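Local coordinates for protein phosphoacetylglucosamine mutase (Aspergillus lentulus, PDB 5O9X) that catalyses the interconversion of N-acetylglucosamine 6-phosphate and N-acetylglucosamine 1-phosphate, a step on the route to UDP-N-acetylglucosamine, at residues 214-219 with 240-245; 277-282 with 290-295; 56-61 with 122-127. The protein carries 1 engineered substitution. All coordinates share one frame; numbering follows the deposited sequence.

Contact 1: 214-219 with 240-245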
loop_
_atom_site.group_PDB
_atom_site.type_symbol
_atom_site.label_atom_id
_atom_site.label_comp_id
_atom_site.label_asym_id
_atom_site.label_seq_id
_atom_site.Cartn_x
_atom_site.Cartn_y
_atom_site.Cartn_z
ATOM N N VAL A 214 -1.469 14.396 -12.538
ATOM C CA VAL A 214 -0.989 13.341 -11.636
ATOM C C VAL A 214 0.495 13.598 -11.365
ATOM O O VAL A 214 1.398 13.556 -12.272
ATOM C CB VAL A 214 -1.121 11.893 -12.247
ATOM C CG1 VAL A 214 -0.648 10.862 -11.221
ATOM C CG2 VAL A 214 -2.554 11.579 -12.633
ATOM N N ASP A 215 0.750 13.960 -10.121
ATOM C CA ASP A 215 2.127 14.082 -9.568
ATOM C C ASP A 215 2.640 12.699 -9.321
ATOM O O ASP A 215 2.105 11.963 -8.474
ATOM C CB ASP A 215 2.035 14.913 -8.281
ATOM C CG ASP A 215 3.168 14.676 -7.297
ATOM O OD1 ASP A 215 4.302 14.367 -7.743
ATOM O OD2 ASP A 215 2.888 14.847 -6.047
ATOM N N CYS A 216 3.749 12.341 -9.976
ATOM C CA CYS A 216 4.227 10.947 -9.949
ATOM C C CYS A 216 5.492 10.793 -9.076
ATOM O O CYS A 216 6.245 9.753 -9.163
ATOM C CB CYS A 216 4.458 10.371 -11.361
ATOM S SG CYS A 216 2.926 10.238 -12.316
ATOM N N ALA A 217 5.657 11.767 -8.186
ATOM C CA ALA A 217 6.641 11.651 -7.090
ATOM C C ALA A 217 8.081 11.491 -7.571
ATOM O O ALA A 217 9.003 11.096 -6.788
ATOM C CB ALA A 217 6.223 10.480 -6.100
ATOM N N ASN A 218 8.308 11.816 -8.861
ATOM C CA ASN A 218 9.640 11.553 -9.572
ATOM C C ASN A 218 10.065 10.083 -9.458
ATOM O O ASN A 218 11.275 9.773 -9.361
ATOM C CB ASN A 218 10.745 12.467 -9.013
ATOM C CG ASN A 218 10.407 13.934 -9.183
ATOM O OD1 ASN A 218 10.377 14.762 -8.170
ATOM N ND2 ASN A 218 10.083 14.278 -10.396
ATOM N N GLY A 219 9.061 9.178 -9.373
ATOM C CA GLY A 219 9.324 7.740 -9.254
ATOM C C GLY A 219 8.909 6.937 -10.474
ATOM O O GLY A 219 8.407 7.496 -11.456
ATOM N N ILE A 240 -5.030 12.753 -19.008
ATOM C CA ILE A 240 -4.042 12.788 -17.889
ATOM C C ILE A 240 -2.865 13.649 -18.261
ATOM O O ILE A 240 -2.260 13.474 -19.367
ATOM C CB ILE A 240 -3.527 11.362 -17.539
ATOM C CG1 ILE A 240 -4.652 10.529 -16.908
ATOM C CG2 ILE A 240 -2.281 11.420 -16.559
ATOM C CD1 ILE A 240 -4.417 9.017 -16.764
ATOM N N LYS A 241 -2.468 14.516 -17.338
ATOM C CA LYS A 241 -1.226 15.211 -17.459
ATOM C C LYS A 241 -0.316 14.668 -16.365
ATOM O O LYS A 241 -0.797 14.493 -15.222
ATOM C CB LYS A 241 -1.427 16.703 -17.246
ATOM C CG LYS A 241 -2.616 17.274 -18.012
ATOM C CD LYS A 241 -2.332 17.570 -19.476
ATOM C CE LYS A 241 -3.581 18.021 -20.273
ATOM N NZ LYS A 241 -3.399 17.815 -21.762
ATOM N N ILE A 242 0.976 14.444 -16.675
ATOM C CA ILE A 242 1.914 13.861 -15.713
ATOM C C ILE A 242 2.825 14.962 -15.328
ATOM O O ILE A 242 3.276 15.726 -16.216
ATOM C CB ILE A 242 2.716 12.680 -16.354
ATOM C CG1 ILE A 242 1.749 11.453 -16.469
ATOM C CG2 ILE A 242 3.954 12.328 -15.482
ATOM C CD1 ILE A 242 2.337 10.253 -17.257
ATOM N N VAL A 243 3.046 15.158 -14.031
ATOM C CA VAL A 243 4.079 16.081 -13.537
ATOM C C VAL A 243 4.982 15.300 -12.581
ATOM O O VAL A 243 4.515 14.251 -12.023
ATOM C CB VAL A 243 3.540 17.414 -12.847
ATOM C CG1 VAL A 243 2.767 18.289 -13.862
ATOM C CG2 VAL A 243 2.631 17.154 -11.584
ATOM N N ASN A 244 6.233 15.787 -12.351
ATOM C CA ASN A 244 7.192 15.101 -11.469
ATOM C C ASN A 244 7.417 13.669 -11.879
ATOM O O ASN A 244 7.040 12.709 -11.164
ATOM C CB ASN A 244 6.735 15.191 -9.986
ATOM C CG ASN A 244 6.353 16.610 -9.610
ATOM O OD1 ASN A 244 7.088 17.534 -9.942
ATOM N ND2 ASN A 244 5.200 16.800 -8.923
ATOM N N ASP A 245 8.052 13.486 -13.042
ATOM C CA ASP A 245 8.441 12.171 -13.443
ATOM C C ASP A 245 9.958 12.089 -13.541
ATOM O O ASP A 245 10.504 11.362 -14.405
ATOM C CB ASP A 245 7.718 11.807 -14.799
ATOM C CG ASP A 245 8.250 12.633 -16.000
ATOM O OD1 ASP A 245 9.057 13.553 -15.782
ATOM O OD2 ASP A 245 7.936 12.320 -17.149
#

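Contact 2: 277-282 with 290-295. Unlike the reference sequence in segment 290-295: Leu291 (reference Val).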
loop_
_atom_site.group_PDB
_atom_site.type_symbol
_atom_site.label_atom_id
_atom_site.label_comp_id
_atom_site.label_asym_id
_atom_site.label_seq_id
_atom_site.Cartn_x
_atom_site.Cartn_y
_atom_site.Cartn_z
ATOM N N LEU A 277 -9.733 24.732 -9.529
ATOM C CA LEU A 277 -10.630 23.651 -9.953
ATOM C C LEU A 277 -9.990 22.500 -10.801
ATOM O O LEU A 277 -10.707 21.572 -11.157
ATOM C CB LEU A 277 -11.895 24.200 -10.704
ATOM C CG LEU A 277 -12.833 25.230 -9.997
ATOM C CD1 LEU A 277 -14.053 25.565 -10.880
ATOM C CD2 LEU A 277 -13.261 24.717 -8.632
ATOM N N ASP A 278 -8.683 22.540 -11.131
ATOM C CA ASP A 278 -8.081 21.380 -11.787
ATOM C C ASP A 278 -8.146 20.150 -10.816
ATOM O O ASP A 278 -7.707 20.268 -9.651
ATOM C CB ASP A 278 -6.623 21.627 -12.154
ATOM C CG ASP A 278 -6.479 22.463 -13.443
ATOM O OD1 ASP A 278 -7.493 22.622 -14.183
ATOM O OD2 ASP A 278 -5.341 22.915 -13.693
ATOM N N ARG A 279 -8.616 18.996 -11.308
ATOM C CA ARG A 279 -8.629 17.783 -10.446
ATOM C C ARG A 279 -7.189 17.227 -10.461
ATOM O O ARG A 279 -6.650 17.008 -11.560
ATOM C CB ARG A 279 -9.560 16.752 -11.060
ATOM C CG ARG A 279 -9.737 15.418 -10.275
ATOM C CD ARG A 279 -10.922 14.667 -10.825
ATOM N NE ARG A 279 -10.721 14.048 -12.191
ATOM C CZ ARG A 279 -11.169 14.549 -13.364
ATOM N NH1 ARG A 279 -11.782 15.733 -13.405
ATOM N NH2 ARG A 279 -10.940 13.892 -14.497
ATOM N N CYS A 280 -6.587 17.025 -9.269
ATOM C CA CYS A 280 -5.207 16.500 -9.184
ATOM C C CYS A 280 -5.144 15.230 -8.340
ATOM O O CYS A 280 -6.013 14.985 -7.492
ATOM C CB CYS A 280 -4.323 17.539 -8.504
ATOM S SG CYS A 280 -4.255 19.125 -9.432
ATOM N N ALA A 281 -4.037 14.504 -8.479
ATOM C CA ALA A 281 -3.747 13.380 -7.571
ATOM C C ALA A 281 -2.248 13.227 -7.445
ATOM O O ALA A 281 -1.479 13.733 -8.283
ATOM C CB ALA A 281 -4.377 12.111 -8.105
ATOM N N SER A 282 -1.806 12.596 -6.364
ATOM C CA SER A 282 -0.369 12.328 -6.216
ATOM C C SER A 282 -0.185 10.854 -5.929
ATOM O O SER A 282 -0.879 10.311 -5.084
ATOM C CB SER A 282 0.128 13.103 -5.009
ATOM O OG SER A 282 0.418 14.464 -5.367
ATOM N N ILE A 290 -2.234 6.541 -3.473
ATOM C CA ILE A 290 -2.727 7.690 -4.252
ATOM C C ILE A 290 -3.605 8.569 -3.341
ATOM O O ILE A 290 -4.409 8.039 -2.585
ATOM C CB ILE A 290 -3.500 7.262 -5.478
ATOM C CG1 ILE A 290 -3.931 8.507 -6.316
ATOM C CG2 ILE A 290 -4.602 6.258 -5.147
ATOM C CD1 ILE A 290 -4.349 8.140 -7.702
ATOM N N LEU A 291 -3.416 9.877 -3.392
ATOM C CA LEU A 291 -4.547 10.778 -3.092
ATOM C C LEU A 291 -4.865 11.826 -4.015
ATOM O O LEU A 291 -4.088 12.111 -4.876
ATOM C CB LEU A 291 -4.496 11.435 -1.800
ATOM C CG LEU A 291 -3.448 11.925 -1.004
ATOM C CD1 LEU A 291 -3.469 10.519 -0.367
ATOM C CD2 LEU A 291 -2.384 12.454 -1.943
ATOM N N TYR A 292 -6.040 12.390 -3.822
ATOM C CA TYR A 292 -6.565 13.387 -4.742
ATOM C C TYR A 292 -6.634 14.697 -4.013
ATOM O O TYR A 292 -6.697 14.707 -2.775
ATOM C CB TYR A 292 -8.057 12.957 -5.108
ATOM C CG TYR A 292 -8.125 12.194 -6.456
ATOM C CD1 TYR A 292 -7.741 10.814 -6.516
ATOM C CD2 TYR A 292 -8.527 12.860 -7.628
ATOM C CE1 TYR A 292 -7.773 10.093 -7.735
ATOM C CE2 TYR A 292 -8.628 12.155 -8.875
ATOM C CZ TYR A 292 -8.224 10.777 -8.911
ATOM O OH TYR A 292 -8.343 10.028 -10.075
ATOM N N TYR A 293 -6.724 15.813 -4.760
ATOM C CA TYR A 293 -6.822 17.126 -4.147
ATOM C C TYR A 293 -7.090 18.116 -5.268
ATOM O O TYR A 293 -6.961 17.797 -6.462
ATOM C CB TYR A 293 -5.518 17.542 -3.389
ATOM C CG TYR A 293 -4.256 17.327 -4.204
ATOM C CD1 TYR A 293 -3.648 18.413 -4.979
ATOM C CD2 TYR A 293 -3.642 16.053 -4.200
ATOM C CE1 TYR A 293 -2.470 18.170 -5.704
ATOM C CE2 TYR A 293 -2.462 15.825 -4.907
ATOM C CZ TYR A 293 -1.897 16.881 -5.681
ATOM O OH TYR A 293 -0.709 16.612 -6.355
ATOM N N PHE A 294 -7.576 19.293 -4.882
ATOM C CA PHE A 294 -7.797 20.369 -5.843
ATOM C C PHE A 294 -7.797 21.680 -5.120
ATOM O O PHE A 294 -7.968 21.700 -3.873
ATOM C CB PHE A 294 -9.177 20.174 -6.588
ATOM C CG PHE A 294 -10.392 20.336 -5.733
ATOM C CD1 PHE A 294 -11.329 21.385 -5.988
ATOM C CD2 PHE A 294 -10.704 19.401 -4.717
ATOM C CE1 PHE A 294 -12.492 21.471 -5.236
ATOM C CE2 PHE A 294 -11.849 19.522 -3.965
ATOM C CZ PHE A 294 -12.757 20.553 -4.193
ATOM N N LEU A 295 -7.677 22.763 -5.907
ATOM C CA LEU A 295 -7.889 24.123 -5.385
ATOM C C LEU A 295 -9.354 24.482 -5.649
ATOM O O LEU A 295 -9.795 24.379 -6.799
ATOM C CB LEU A 295 -7.001 25.091 -6.111
ATOM C CG LEU A 295 -5.525 24.846 -5.813
ATOM C CD1 LEU A 295 -4.642 25.522 -6.869
ATOM C CD2 LEU A 295 -5.115 25.253 -4.396
HETATM O O HOH W 1 -6.474 22.535 -8.529
#

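Contact 3: 56-61 with 122-127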
loop_
_atom_site.group_PDB
_atom_site.type_symbol
_atom_site.label_atom_id
_atom_site.label_comp_id
_atom_site.label_asym_id
_atom_site.label_seq_id
_atom_site.Cartn_x
_atom_site.Cartn_y
_atom_site.Cartn_z
ATOM N N LYS A 56 8.707 -24.421 0.356
ATOM C CA LYS A 56 7.602 -24.805 1.251
ATOM C C LYS A 56 6.280 -24.797 0.515
ATOM O O LYS A 56 5.423 -25.656 0.802
ATOM C CB LYS A 56 7.484 -23.902 2.496
ATOM C CG LYS A 56 6.422 -24.315 3.517
ATOM C CD LYS A 56 6.667 -25.739 4.097
ATOM C CE LYS A 56 5.721 -26.027 5.271
ATOM N NZ LYS A 56 5.983 -27.405 5.779
ATOM N N LEU A 57 6.131 -23.852 -0.430
ATOM C CA LEU A 57 4.922 -23.754 -1.239
ATOM C C LEU A 57 5.068 -24.484 -2.562
ATOM O O LEU A 57 4.575 -24.016 -3.586
ATOM C CB LEU A 57 4.467 -22.282 -1.359
ATOM C CG LEU A 57 4.084 -21.637 -0.008
ATOM C CD1 LEU A 57 3.717 -20.153 -0.215
ATOM C CD2 LEU A 57 2.901 -22.335 0.658
ATOM N N SER A 58 5.804 -25.617 -2.527
ATOM C CA SER A 58 5.983 -26.566 -3.673
ATOM C C SER A 58 6.410 -25.903 -4.986
ATOM O O SER A 58 5.931 -26.276 -6.071
ATOM C CB SER A 58 4.709 -27.422 -3.921
ATOM O OG SER A 58 4.089 -27.923 -2.736
ATOM N N GLY A 59 7.305 -24.918 -4.870
ATOM C CA GLY A 59 7.946 -24.233 -6.003
ATOM C C GLY A 59 7.115 -23.135 -6.657
ATOM O O GLY A 59 7.354 -22.788 -7.817
ATOM N N GLN A 60 6.155 -22.571 -5.920
ATOM C CA GLN A 60 5.338 -21.456 -6.423
ATOM C C GLN A 60 6.244 -20.219 -6.441
ATOM O O GLN A 60 7.172 -20.132 -5.668
ATOM C CB GLN A 60 4.081 -21.225 -5.587
ATOM C CG GLN A 60 2.865 -22.077 -6.002
ATOM C CD GLN A 60 1.672 -21.854 -5.108
ATOM O OE1 GLN A 60 1.750 -22.033 -3.909
ATOM N NE2 GLN A 60 0.562 -21.452 -5.679
ATOM N N TRP A 61 6.040 -19.363 -7.429
ATOM C CA TRP A 61 6.787 -18.126 -7.541
ATOM C C TRP A 61 6.539 -17.260 -6.307
ATOM O O TRP A 61 5.393 -16.969 -5.904
ATOM C CB TRP A 61 6.391 -17.407 -8.841
ATOM C CG TRP A 61 6.892 -18.146 -10.026
ATOM C CD1 TRP A 61 6.232 -19.096 -10.745
ATOM C CD2 TRP A 61 8.192 -17.995 -10.637
ATOM N NE1 TRP A 61 7.051 -19.538 -11.792
ATOM C CE2 TRP A 61 8.247 -18.890 -11.745
ATOM C CE3 TRP A 61 9.309 -17.175 -10.363
ATOM C CZ2 TRP A 61 9.373 -19.014 -12.560
ATOM C CZ3 TRP A 61 10.439 -17.277 -11.190
ATOM C CH2 TRP A 61 10.455 -18.209 -12.283
ATOM N N MET A 122 13.540 -29.982 0.684
ATOM C CA MET A 122 14.664 -29.345 -0.013
ATOM C C MET A 122 14.915 -29.754 -1.456
ATOM O O MET A 122 15.831 -29.221 -2.099
ATOM C CB MET A 122 15.986 -29.512 0.753
ATOM C CG MET A 122 16.286 -28.550 1.907
ATOM S SD MET A 122 16.237 -26.762 1.533
ATOM C CE MET A 122 14.583 -26.726 2.033
ATOM N N GLU A 123 14.113 -30.693 -1.950
ATOM C CA GLU A 123 14.208 -31.185 -3.328
ATOM C C GLU A 123 13.194 -30.419 -4.199
ATOM O O GLU A 123 13.238 -30.482 -5.413
ATOM C CB GLU A 123 13.987 -32.731 -3.385
ATOM C CG GLU A 123 12.557 -33.204 -3.081
ATOM C CD GLU A 123 12.264 -33.618 -1.619
ATOM O OE1 GLU A 123 12.815 -33.060 -0.640
ATOM O OE2 GLU A 123 11.412 -34.517 -1.435
ATOM N N ASN A 124 12.235 -29.746 -3.563
ATOM C CA ASN A 124 11.281 -28.888 -4.301
ATOM C C ASN A 124 12.075 -27.778 -5.086
ATOM O O ASN A 124 13.158 -27.350 -4.676
ATOM C CB ASN A 124 10.184 -28.300 -3.366
ATOM C CG ASN A 124 9.176 -29.347 -2.886
ATOM O OD1 ASN A 124 9.121 -30.461 -3.407
ATOM N ND2 ASN A 124 8.366 -28.986 -1.898
ATOM N N PRO A 125 11.607 -27.410 -6.283
ATOM C CA PRO A 125 12.261 -26.243 -6.874
ATOM C C PRO A 125 11.968 -24.952 -6.054
ATOM O O PRO A 125 11.031 -24.905 -5.266
ATOM C CB PRO A 125 11.676 -26.194 -8.287
ATOM C CG PRO A 125 10.340 -26.861 -8.188
ATOM C CD PRO A 125 10.575 -27.975 -7.167
ATOM N N ALA A 126 12.829 -23.956 -6.182
ATOM C CA ALA A 126 12.508 -22.615 -5.661
ATOM C C ALA A 126 12.467 -21.694 -6.866
ATOM O O ALA A 126 13.399 -21.746 -7.713
ATOM C CB ALA A 126 13.601 -22.180 -4.698
ATOM N N ARG A 127 11.404 -20.859 -6.933
ATOM C CA ARG A 127 11.224 -19.928 -8.042
ATOM C C ARG A 127 10.932 -18.506 -7.453
ATOM O O ARG A 127 9.999 -18.345 -6.679
ATOM C CB ARG A 127 10.083 -20.428 -8.963
ATOM C CG ARG A 127 10.428 -21.741 -9.706
ATOM C CD ARG A 127 9.303 -22.106 -10.659
ATOM N NE ARG A 127 9.515 -23.417 -11.280
ATOM C CZ ARG A 127 9.016 -24.572 -10.808
ATOM N NH1 ARG A 127 8.239 -24.612 -9.722
ATOM N NH2 ARG A 127 9.274 -25.694 -11.467
#

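Contact 1: 214-219 with 240-245
Asn244 turns its side chain toward Asp215, and its ND2 gives OD1 of Asp215 a hydrogen bond of 2.8 Å. ND2 comes from above the carboxylate plane (69° out of it), and the amide and carboxylate planes stand 89° apart. From the other face of the same plane Ala217 N donates to Asp215 OD1 at 3.0 Å, closing an Asx turn. Asn244 CB also rests near the carboxylate, 3.4 Å from Asp215 OD1. The backbone of Asn244 grips the turn as well: its O accepts from Asn218 N at 2.8 Å, with the N-H above the carbonyl plane. Asn218 belongs to the type I' turn Cys216-Gly219 that follows strand 212-215. In the paired strands Val214 N bonds to Lys241 O at 2.8 Å and Val214 O receives Val243 N, a parallel ladder that Cys216 N extends to Val243 O. Val214 CG2, anti to the carbonyl carbon, meets Ile240 CG2 at 3.9 Å; Cys216 SG meets Ile242 CG2 at the same distance, and Leu225 of helix 221-231 packs on both Val214 and Cys216. Strand, helix and strand form a beta-alpha-beta crossover in the alpha/beta domain II, with 240-243 at the sheet edge. The turn after 212-215 lies toward the ligand, the side chain of Ala217 being about 11 Å from the bound glucose 1,6-bisphosphate. Asp215 OD2 has partners in Ser282 and Gly258, so both oxygens of this buried carboxylate are held, which would favour a charged group and fixes its rotation.

Contact 2: 277-282 with 290-295
Ser282 OG sits between two polar groups, Tyr293 OH at 2.6 Å across the hairpin and Asp215 OD2 on the neighbouring strand 212-215, to which it is hydrogen-bonded. Tyr293 reaches it with CG in the crowded position between backbone N and carbonyl carbon (chi1 48°), its ring lying back over the facing strand. Cys280 CB packs over that ring toward its rim, 3.4 Å from Tyr293 CE1, as a CH-pi contact, while Ser282 lies at the edge. On the other face of the sheet Ala281 CB stands over the centre of the Tyr292 ring, 3.9 Å from its centroid. Arg279 runs beside Tyr292, its CG at the ring edge 3.7 Å from CE2; guanidinium and ring are nearly coplanar, and Glu436 of helix 428-442 binds both polar ends. The antiparallel ladder of a beta hairpin joins the strands through the hydrogen-bonded pairs Cys280-Tyr293 and Ser282-Leu291. Toward its open end a water bridges Asp278 O, at 2.8 Å, and Leu295 N. The polar chemistry is thus split by face: buried hydroxyls beside Tyr293 link the hairpin to strand 212-215, and Glu436, on the Tyr292 side, links it to helix 428-442.

Contact 3: 56-61 with 122-127
Arg127 holds CG anti to its carbonyl carbon (chi1 -67°) and then runs extended to NE, passing across one face of the indole of Trp61, whose own CG is likewise anti to the carbonyl carbon (chi1 -70°). Arg127 CB sits over the centre of the six-membered ring, 3.5 Å from its centroid, in a CH-pi contact, and Arg127 CD lies 3.6 Å from Trp61 NE1. The guanidinium itself is carried past the indole, its plane inclined 43° to the ring. There Arg127 NH1 donates to Gly59 O at 2.8 Å, with the carbonyl oxygen in the guanidinium plane. Arg127 NE forms a salt bridge with Glu155 of strand 155-161, so two of its nitrogens, NH1 and NE, are held. Gly59 belongs to the Schellman motif that ends helix 40-56: Ser58 is its C-prime residue, with Ser58 N bonded to Lys55 O and Gly59 N to Ser54 O, and a type I' turn spans Leu57 to Gln60. The two segments run nearly parallel here and lead into strands 61-66 and 127-132, neighbours in the sheet of the alpha/beta/alpha domain I; the contact lies at the surface, where these two strands begin. Gly59, without a side chain, lies close against Pro125 and Arg127; its CA is 3.2 Å from Pro125 O in a CA-H...O contact, and that oxygen is buried with no conventional partner. Pro125 CB rests over one face of the Arg127 guanidinium, toward its rim. Farther along, Asn124 ND2 comes to 3.8 Å from Ser58 CA. Lys174 of helix 164-176 makes a cation-pi contact with Trp61.

How the contacts relate
From the N terminus, contact 3 comes first: residues 122-127 return to 56-61 after a long excursion through helices and strands and join the starts of two neighbouring strands in the domain I sheet. Contact 1 then closes the shorter loop through helix 221-231, and contact 2 closes the hairpin that follows. The three are in series, none nested in or crossing another. Contacts 1 and 2 share one sheet and meet where strand 212-215 lies against strand 279-283, with centres 12 Å apart. Contact 3 stands apart, its nearest atoms about 24 Å from contact 1 and 25 Å from contact 2.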